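Periplasmic binding protein (Xylanimonas cellulosilytica, PDB 4MX8) probably binds an iron-siderophore complex or a related solute outside the cell membrane and delivers it to an ABC-type importer. Local coordinates at residues Val176-Gly185 against Tyr213-Val221; Gln47-Ala55 against Phe88-Ala96. All blocks are in the same frame, centred on the assembly; numbering follows the deposited sequence.

Interaction 1 of 2, residues Val176-Gly185 against Tyr213-Val221; sequences VTEASGTGLG and YDVFGVQPV
With CG swung opposite its own carbonyl carbon (chi1 -47°), the Y213 ring reaches from helix 207-214 to the backbone of strand 183-189. V176 turns CG1 opposite its backbone N and packs it on V218 CG2 at 3.7 Å, the two side chains crossing at about a right angle. V218 CG1, likewise opposite its backbone N, lies over G183 CA (3.6 Å), where any side chain at G183 would collide with it.

The phenol oxygen has two backbone partners. G185 N donates to Y213 OH at 2.8 Å and nearly straight (173°), and the hydroxyl in turn bonds L196 O, of the residue that pairs with G185 across the hairpin; G183 O lies in the ring plane, at its edge. A phenylalanine here would probably lose the hydroxyl's bonds to G185 N and L196 O, taking away the side-chain tie between the two backbones. Beside the ring, the backbones meet in a single beta bridge: G183 N gives a bond to Q219 O (2.7 Å), and V221 N returns one to G183 O (2.9 Å). L184 CD1 lies 3.5 Å from Y213 OH and also touches V221 CG1.

At the outer side one water links T177 OG1 to G217 O, and another takes Q219 N (2.9 Å) and donates to G181 O. Helix 299-309 flanks V176 and F216, while L184 faces helices 225-229 and 236-242. Thus the chain after helix 207-214 is held to the first strand of the C-terminal lobe by main-chain bonds plus one phenol bonded on two sides, with apolar side chains filling between them and waters at the solvent side.

Interaction 2 of 2, residues Gln47-Ala55 against Phe88-Ala96; sequences QRIVVFDMA and FNAGTLFEA
T92, whose carbonyl O meets the F52 ring, has its hydroxyl gripped by two backbone N-H groups: F94 N donates to T92 OG1 at 3.2 Å and fairly straight (164°), while the bond from E95 N is weak. This is an ST turn, and T92 N closes it further by donating to E95 O (2.8 Å). The segment 90-96 curls round one aromatic ring, the turn supplying T92 O and E95 O.

F52 carries CG opposite its carbonyl carbon (chi1 -73°), which sends the ring out from the end of strand 49-51 into this bend. T92 O lies in the ring plane, 3.4 Å from F52 CD1, and A90 O is also at the edge; the partly positive ring hydrogens probably suit these oxygens. E95 O and the methyl of A96 approach obliquely, A96 CB reaching 3.6 Å from F52 CZ. A90 CB touches F52 CZ and V50 CG1, so one methyl fills the angle between the two side chains. V50 CG2 meets the F88 ring at CZ (3.5 Å), crossing it at about a right angle. Farther out, the R48 guanidinium comes to F88 CD2 with its plane 65° from that of the ring. L93 CD2 touches the carbonyl of F52 (3.7 Å to F52 O) and the CG of selenomethionine M54, and a water lies between F52 O and L93 O. No direct hydrogen bond joins the two segments.

Strand 49-51 has backbone bonds to strand 108-111 and also to A68 and G69 of strand 67-70, which in turn pairs with strand 87-89; the two segments thus belong to strands separated by 67-70. Helix 54-62, N-capped by D53, follows strand 49-51, and helix 98-104 closes the contact, with I101 on F52 and A90 and Q104 on R48 and F88.

Overall arrangement
Interactions 1 and 2 lie on opposite sides of the chain's centre, about 35 Å apart between centres, and share no helix or strand. Their places fit the two-lobed plan of TroA-like binding proteins: interaction 2 belongs to the N-terminal lobe, interaction 1 to the C-terminal lobe, at the far end of the long helix 155-179 that connects them. Both are partly buried, interaction 1 the more so, with seven of its 13 touching residues buried against four of 11. Chemistry separates them. Residues 176-185 and 213-221 are joined chiefly by backbone and phenol hydrogen bonds, whereas 47-55 and 88-96 meet by apolar and carbonyl-to-ring contacts, mostly about F52, with no direct hydrogen bond.

Interaction 1 of 2, residues Val176-Gly185 against Tyr213-Val221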
loop_
_atom_site.group_PDB
_atom_site.type_symbol
_atom_site.label_atom_id
_atom_site.label_comp_id
_atom_site.label_asym_id
_atom_site.label_seq_id
_atom_site.Cartn_x
_atom_site.Cartn_y
_atom_site.Cartn_z
ATOM N N VAL A 176 -18.832 -5.531 5.722
ATOM C CA VAL A 176 -18.659 -6.538 4.678
ATOM C C VAL A 176 -19.444 -7.829 4.967
ATOM O O VAL A 176 -20.104 -8.394 4.069
ATOM C CB VAL A 176 -17.162 -6.850 4.497
ATOM C CG1 VAL A 176 -16.930 -8.025 3.565
ATOM C CG2 VAL A 176 -16.466 -5.638 3.981
ATOM N N THR A 177 -19.354 -8.282 6.217
ATOM C CA THR A 177 -20.089 -9.444 6.690
ATOM C C THR A 177 -21.585 -9.234 6.553
ATOM O O THR A 177 -22.323 -10.157 6.203
ATOM C CB THR A 177 -19.774 -9.733 8.159
ATOM O OG1 THR A 177 -18.533 -10.440 8.251
ATOM C CG2 THR A 177 -20.868 -10.563 8.792
ATOM N N GLU A 178 -22.038 -8.012 6.815
ATOM C CA GLU A 178 -23.468 -7.729 6.829
ATOM C C GLU A 178 -24.013 -7.635 5.408
ATOM O O GLU A 178 -25.179 -7.959 5.159
ATOM C CB GLU A 178 -23.766 -6.464 7.636
ATOM C CG GLU A 178 -25.009 -6.563 8.498
ATOM C CD GLU A 178 -24.906 -7.655 9.571
ATOM O OE1 GLU A 178 -23.819 -7.807 10.199
ATOM O OE2 GLU A 178 -25.920 -8.366 9.781
ATOM N N ALA A 179 -23.156 -7.202 4.481
ATOM C CA ALA A 179 -23.471 -7.243 3.050
ATOM C C ALA A 179 -23.570 -8.688 2.589
ATOM O O ALA A 179 -24.225 -9.006 1.608
ATOM C CB ALA A 179 -22.388 -6.528 2.254
ATOM N N SER A 180 -22.877 -9.547 3.321
ATOM C CA SER A 180 -22.654 -10.932 2.949
ATOM C C SER A 180 -22.248 -11.082 1.492
ATOM O O SER A 180 -21.554 -10.228 0.903
ATOM C CB SER A 180 -23.871 -11.804 3.251
ATOM O OG SER A 180 -23.493 -13.169 3.350
ATOM N N GLY A 181 -22.679 -12.203 0.934
ATOM C CA GLY A 181 -22.407 -12.520 -0.435
ATOM C C GLY A 181 -20.963 -12.855 -0.677
ATOM O O GLY A 181 -20.138 -12.929 0.229
ATOM N N THR A 182 -20.686 -13.063 -1.948
ATOM C CA THR A 182 -19.374 -13.359 -2.447
ATOM C C THR A 182 -18.816 -12.104 -3.151
ATOM O O THR A 182 -19.589 -11.267 -3.642
ATOM C CB THR A 182 -19.499 -14.506 -3.439
ATOM O OG1 THR A 182 -18.203 -14.910 -3.846
ATOM C CG2 THR A 182 -20.303 -14.090 -4.680
ATOM N N GLY A 183 -17.492 -11.949 -3.190
ATOM C CA GLY A 183 -16.905 -10.801 -3.871
ATOM C C GLY A 183 -15.707 -11.135 -4.747
ATOM O O GLY A 183 -15.112 -12.203 -4.614
ATOM N N LEU A 184 -15.351 -10.224 -5.647
ATOM C CA LEU A 184 -14.139 -10.375 -6.446
ATOM C C LEU A 184 -13.447 -9.030 -6.583
ATOM O O LEU A 184 -14.081 -8.035 -6.922
ATOM C CB LEU A 184 -14.455 -10.929 -7.835
ATOM C CG LEU A 184 -13.226 -11.104 -8.723
ATOM C CD1 LEU A 184 -12.367 -12.234 -8.196
ATOM C CD2 LEU A 184 -13.602 -11.336 -10.168
ATOM N N GLY A 185 -12.149 -8.994 -6.305
ATOM C CA GLY A 185 -11.372 -7.793 -6.517
ATOM C C GLY A 185 -10.721 -7.825 -7.893
ATOM O O GLY A 185 -10.110 -8.826 -8.303
ATOM N N TYR A 213 -9.584 -9.301 0.651
ATOM C CA TYR A 213 -10.059 -10.568 1.200
ATOM C C TYR A 213 -9.431 -10.837 2.554
ATOM O O TYR A 213 -10.080 -11.375 3.445
ATOM C CB TYR A 213 -9.704 -11.761 0.285
ATOM C CG TYR A 213 -9.989 -11.591 -1.187
ATOM C CD1 TYR A 213 -11.260 -11.771 -1.690
ATOM C CD2 TYR A 213 -8.974 -11.273 -2.076
ATOM C CE1 TYR A 213 -11.522 -11.617 -3.041
ATOM C CE2 TYR A 213 -9.223 -11.116 -3.425
ATOM C CZ TYR A 213 -10.499 -11.289 -3.898
ATOM O OH TYR A 213 -10.755 -11.136 -5.238
ATOM N N ASP A 214 -8.152 -10.494 2.690
ATOM C CA ASP A 214 -7.330 -10.920 3.834
ATOM C C ASP A 214 -7.523 -10.081 5.102
ATOM O O ASP A 214 -7.555 -10.609 6.214
ATOM C CB ASP A 214 -5.854 -10.905 3.443
ATOM C CG ASP A 214 -5.524 -11.924 2.355
ATOM O OD1 ASP A 214 -6.186 -12.992 2.294
ATOM O OD2 ASP A 214 -4.593 -11.650 1.563
ATOM N N VAL A 215 -7.645 -8.774 4.907
ATOM C CA VAL A 215 -7.884 -7.817 5.975
ATOM C C VAL A 215 -9.385 -7.549 6.209
ATOM O O VAL A 215 -9.869 -7.590 7.344
ATOM C CB VAL A 215 -7.214 -6.480 5.621
ATOM C CG1 VAL A 215 -7.642 -5.369 6.586
ATOM C CG2 VAL A 215 -5.716 -6.645 5.575
ATOM N N PHE A 216 -10.118 -7.273 5.133
ATOM C CA PHE A 216 -11.517 -6.868 5.252
ATOM C C PHE A 216 -12.550 -8.003 5.171
ATOM O O PHE A 216 -13.723 -7.812 5.498
ATOM C CB PHE A 216 -11.820 -5.750 4.260
ATOM C CG PHE A 216 -11.027 -4.506 4.530
ATOM C CD1 PHE A 216 -11.396 -3.635 5.543
ATOM C CD2 PHE A 216 -9.884 -4.232 3.811
ATOM C CE1 PHE A 216 -10.649 -2.500 5.805
ATOM C CE2 PHE A 216 -9.141 -3.094 4.057
ATOM C CZ PHE A 216 -9.523 -2.227 5.049
ATOM N N GLY A 217 -12.115 -9.184 4.753
ATOM C CA GLY A 217 -12.939 -10.362 4.899
ATOM C C GLY A 217 -13.994 -10.649 3.844
ATOM O O GLY A 217 -14.890 -11.453 4.076
ATOM N N VAL A 218 -13.893 -10.004 2.690
ATOM C CA VAL A 218 -14.733 -10.355 1.564
ATOM C C VAL A 218 -14.500 -11.831 1.210
ATOM O O VAL A 218 -13.355 -12.258 1.018
ATOM C CB VAL A 218 -14.367 -9.488 0.347
ATOM C CG1 VAL A 218 -15.120 -9.950 -0.883
ATOM C CG2 VAL A 218 -14.652 -8.021 0.625
ATOM N N GLN A 219 -15.577 -12.612 1.136
ATOM C CA GLN A 219 -15.480 -14.003 0.677
ATOM C C GLN A 219 -15.230 -14.081 -0.833
ATOM O O GLN A 219 -16.004 -13.538 -1.620
ATOM C CB GLN A 219 -16.766 -14.752 1.025
ATOM C CG GLN A 219 -16.856 -16.191 0.491
ATOM C CD GLN A 219 -17.998 -16.988 1.139
ATOM O OE1 GLN A 219 -18.390 -16.724 2.285
ATOM N NE2 GLN A 219 -18.536 -17.965 0.406
ATOM N N PRO A 220 -14.155 -14.759 -1.254
ATOM C CA PRO A 220 -13.828 -14.819 -2.688
ATOM C C PRO A 220 -14.868 -15.591 -3.489
ATOM O O PRO A 220 -15.393 -16.602 -3.034
ATOM C CB PRO A 220 -12.500 -15.595 -2.723
ATOM C CG PRO A 220 -12.034 -15.669 -1.326
ATOM C CD PRO A 220 -13.229 -15.558 -0.440
ATOM N N VAL A 221 -15.135 -15.124 -4.699
ATOM C CA VAL A 221 -16.084 -15.780 -5.603
ATOM C C VAL A 221 -15.702 -17.228 -5.930
ATOM O O VAL A 221 -16.562 -18.045 -6.221
ATOM C CB VAL A 221 -16.275 -14.953 -6.883
ATOM C CG1 VAL A 221 -15.118 -15.181 -7.813
ATOM C CG2 VAL A 221 -17.585 -15.295 -7.558
HETATM O O HOH W 1 -17.219 -11.732 5.590
HETATM O O HOH W 2 -18.160 -11.270 1.393
#

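Interaction 2 of 2, residues Gln47-Ala55 against Phe88-Ala96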
loop_
_atom_site.group_PDB
_atom_site.type_symbol
_atom_site.label_atom_id
_atom_site.label_comp_id
_atom_site.label_asym_id
_atom_site.label_seq_id
_atom_site.Cartn_x
_atom_site.Cartn_y
_atom_site.Cartn_z
ATOM N N GLN A 47 16.198 14.784 12.949
ATOM C CA GLN A 47 15.911 16.173 12.607
ATOM C C GLN A 47 15.784 16.449 11.084
ATOM O O GLN A 47 15.274 17.503 10.673
ATOM C CB GLN A 47 16.984 17.044 13.267
ATOM C CG GLN A 47 16.472 18.249 14.077
ATOM C CD GLN A 47 15.407 17.901 15.117
ATOM O OE1 GLN A 47 15.328 16.764 15.586
ATOM N NE2 GLN A 47 14.578 18.890 15.478
ATOM N N ARG A 48 16.252 15.504 10.263
ATOM C CA ARG A 48 16.170 15.600 8.804
ATOM C C ARG A 48 15.894 14.240 8.196
ATOM O O ARG A 48 16.834 13.527 7.833
ATOM C CB ARG A 48 17.480 16.103 8.202
ATOM C CG ARG A 48 17.426 17.512 7.647
ATOM C CD ARG A 48 18.295 17.658 6.406
ATOM N NE ARG A 48 18.524 19.067 6.101
ATOM C CZ ARG A 48 17.818 19.784 5.232
ATOM N NH1 ARG A 48 16.833 19.233 4.540
ATOM N NH2 ARG A 48 18.109 21.066 5.050
ATOM N N ILE A 49 14.619 13.877 8.068
ATOM C CA ILE A 49 14.256 12.559 7.559
ATOM C C ILE A 49 13.987 12.617 6.061
ATOM O O ILE A 49 13.260 13.487 5.583
ATOM C CB ILE A 49 12.994 12.009 8.253
ATOM C CG1 ILE A 49 13.052 12.241 9.759
ATOM C CG2 ILE A 49 12.819 10.539 7.937
ATOM C CD1 ILE A 49 11.809 11.817 10.470
ATOM N N VAL A 50 14.576 11.687 5.320
ATOM C CA VAL A 50 14.291 11.552 3.896
ATOM C C VAL A 50 13.543 10.240 3.694
ATOM O O VAL A 50 13.999 9.194 4.145
ATOM C CB VAL A 50 15.578 11.572 3.073
ATOM C CG1 VAL A 50 15.275 11.349 1.621
ATOM C CG2 VAL A 50 16.264 12.901 3.253
ATOM N N VAL A 51 12.385 10.297 3.038
ATOM C CA VAL A 51 11.528 9.120 2.903
ATOM C C VAL A 51 11.186 8.837 1.434
ATOM O O VAL A 51 10.683 9.719 0.739
ATOM C CB VAL A 51 10.214 9.314 3.695
ATOM C CG1 VAL A 51 9.235 8.172 3.429
ATOM C CG2 VAL A 51 10.495 9.437 5.170
ATOM N N PHE A 52 11.445 7.615 0.974
ATOM C CA PHE A 52 11.070 7.212 -0.383
ATOM C C PHE A 52 9.780 6.381 -0.460
ATOM O O PHE A 52 9.174 6.274 -1.522
ATOM C CB PHE A 52 12.198 6.411 -1.051
ATOM C CG PHE A 52 13.391 7.239 -1.461
ATOM C CD1 PHE A 52 13.500 7.742 -2.742
ATOM C CD2 PHE A 52 14.422 7.491 -0.564
ATOM C CE1 PHE A 52 14.620 8.497 -3.122
ATOM C CE2 PHE A 52 15.543 8.242 -0.939
ATOM C CZ PHE A 52 15.638 8.745 -2.216
ATOM N N ASP A 53 9.390 5.763 0.652
ATOM C CA ASP A 53 8.210 4.882 0.715
ATOM C C ASP A 53 7.020 5.680 1.263
ATOM O O ASP A 53 7.021 6.091 2.429
ATOM C CB ASP A 53 8.518 3.655 1.594
ATOM C CG ASP A 53 7.298 2.752 1.828
ATOM O OD1 ASP A 53 6.608 2.390 0.843
ATOM O OD2 ASP A 53 7.042 2.382 3.008
HETATM N N MSE A 54 6.020 5.919 0.417
HETATM C CA MSE A 54 4.896 6.782 0.792
HETATM C C MSE A 54 4.176 6.310 2.060
HETATM O O MSE A 54 3.579 7.107 2.786
HETATM C CB MSE A 54 3.911 6.951 -0.378
HETATM C CG MSE A 54 4.476 7.646 -1.629
HETATM SE SE MSE A 54 5.371 9.341 -1.285
HETATM C CE MSE A 54 7.147 8.742 -0.811
ATOM N N ALA A 55 4.247 5.014 2.339
ATOM C CA ALA A 55 3.547 4.512 3.497
ATOM C C ALA A 55 4.298 4.906 4.759
ATOM O O ALA A 55 3.684 5.213 5.785
ATOM C CB ALA A 55 3.372 3.040 3.403
ATOM N N PHE A 88 13.128 18.950 -0.054
ATOM C CA PHE A 88 13.907 18.855 -1.275
ATOM C C PHE A 88 13.557 17.560 -2.004
ATOM O O PHE A 88 13.108 16.588 -1.378
ATOM C CB PHE A 88 15.410 18.944 -0.968
ATOM C CG PHE A 88 15.979 17.715 -0.306
ATOM C CD1 PHE A 88 16.535 16.690 -1.070
ATOM C CD2 PHE A 88 15.957 17.575 1.075
ATOM C CE1 PHE A 88 17.052 15.555 -0.471
ATOM C CE2 PHE A 88 16.465 16.439 1.681
ATOM C CZ PHE A 88 17.025 15.435 0.906
ATOM N N ASN A 89 13.757 17.547 -3.323
ATOM C CA ASN A 89 13.424 16.362 -4.113
ATOM C C ASN A 89 14.547 15.312 -4.060
ATOM O O ASN A 89 15.668 15.568 -4.498
ATOM C CB ASN A 89 13.057 16.761 -5.552
ATOM C CG ASN A 89 12.651 15.577 -6.400
ATOM O OD1 ASN A 89 11.456 15.299 -6.591
ATOM N ND2 ASN A 89 13.652 14.869 -6.938
ATOM N N ALA A 90 14.236 14.134 -3.526
ATOM C CA ALA A 90 15.252 13.102 -3.279
ATOM C C ALA A 90 15.435 12.134 -4.429
ATOM O O ALA A 90 16.356 11.319 -4.410
ATOM C CB ALA A 90 14.919 12.321 -2.021
ATOM N N GLY A 91 14.544 12.199 -5.414
ATOM C CA GLY A 91 14.566 11.232 -6.499
ATOM C C GLY A 91 13.176 10.896 -7.002
ATOM O O GLY A 91 12.364 11.796 -7.215
ATOM N N THR A 92 12.918 9.604 -7.209
ATOM C CA THR A 92 11.576 9.106 -7.527
ATOM C C THR A 92 11.313 7.889 -6.648
ATOM O O THR A 92 12.132 7.561 -5.797
ATOM C CB THR A 92 11.465 8.652 -8.967
ATOM O OG1 THR A 92 12.271 7.481 -9.124
ATOM C CG2 THR A 92 11.924 9.748 -9.924
ATOM N N LEU A 93 10.190 7.207 -6.866
ATOM C CA LEU A 93 9.834 6.055 -6.035
ATOM C C LEU A 93 10.816 4.899 -6.209
ATOM O O LEU A 93 10.824 3.972 -5.411
ATOM C CB LEU A 93 8.433 5.559 -6.379
ATOM C CG LEU A 93 7.283 6.525 -6.095
ATOM C CD1 LEU A 93 5.959 5.948 -6.569
ATOM C CD2 LEU A 93 7.250 6.842 -4.613
ATOM N N PHE A 94 11.635 4.971 -7.259
ATOM C CA PHE A 94 12.493 3.871 -7.674
ATOM C C PHE A 94 13.977 4.211 -7.621
ATOM O O PHE A 94 14.830 3.318 -7.701
ATOM C CB PHE A 94 12.210 3.513 -9.125
ATOM C CG PHE A 94 10.865 2.927 -9.370
ATOM C CD1 PHE A 94 10.581 1.627 -9.015
ATOM C CD2 PHE A 94 9.898 3.656 -10.019
ATOM C CE1 PHE A 94 9.331 1.078 -9.280
ATOM C CE2 PHE A 94 8.651 3.108 -10.292
ATOM C CZ PHE A 94 8.366 1.822 -9.925
ATOM N N GLU A 95 14.287 5.498 -7.536
ATOM C CA GLU A 95 15.640 5.947 -7.805
ATOM C C GLU A 95 16.019 7.128 -6.933
ATOM O O GLU A 95 15.209 8.030 -6.703
ATOM C CB GLU A 95 15.747 6.332 -9.279
ATOM C CG GLU A 95 17.162 6.382 -9.807
ATOM C CD GLU A 95 17.220 6.566 -11.312
ATOM O OE1 GLU A 95 16.156 6.834 -11.920
ATOM O OE2 GLU A 95 18.334 6.443 -11.880
ATOM N N ALA A 96 17.257 7.139 -6.455
ATOM C CA ALA A 96 17.712 8.205 -5.567
ATOM C C ALA A 96 18.714 9.156 -6.228
ATOM O O ALA A 96 19.615 8.719 -6.942
ATOM C CB ALA A 96 18.317 7.598 -4.309
HETATM O O HOH W 3 9.513 3.817 -2.884
#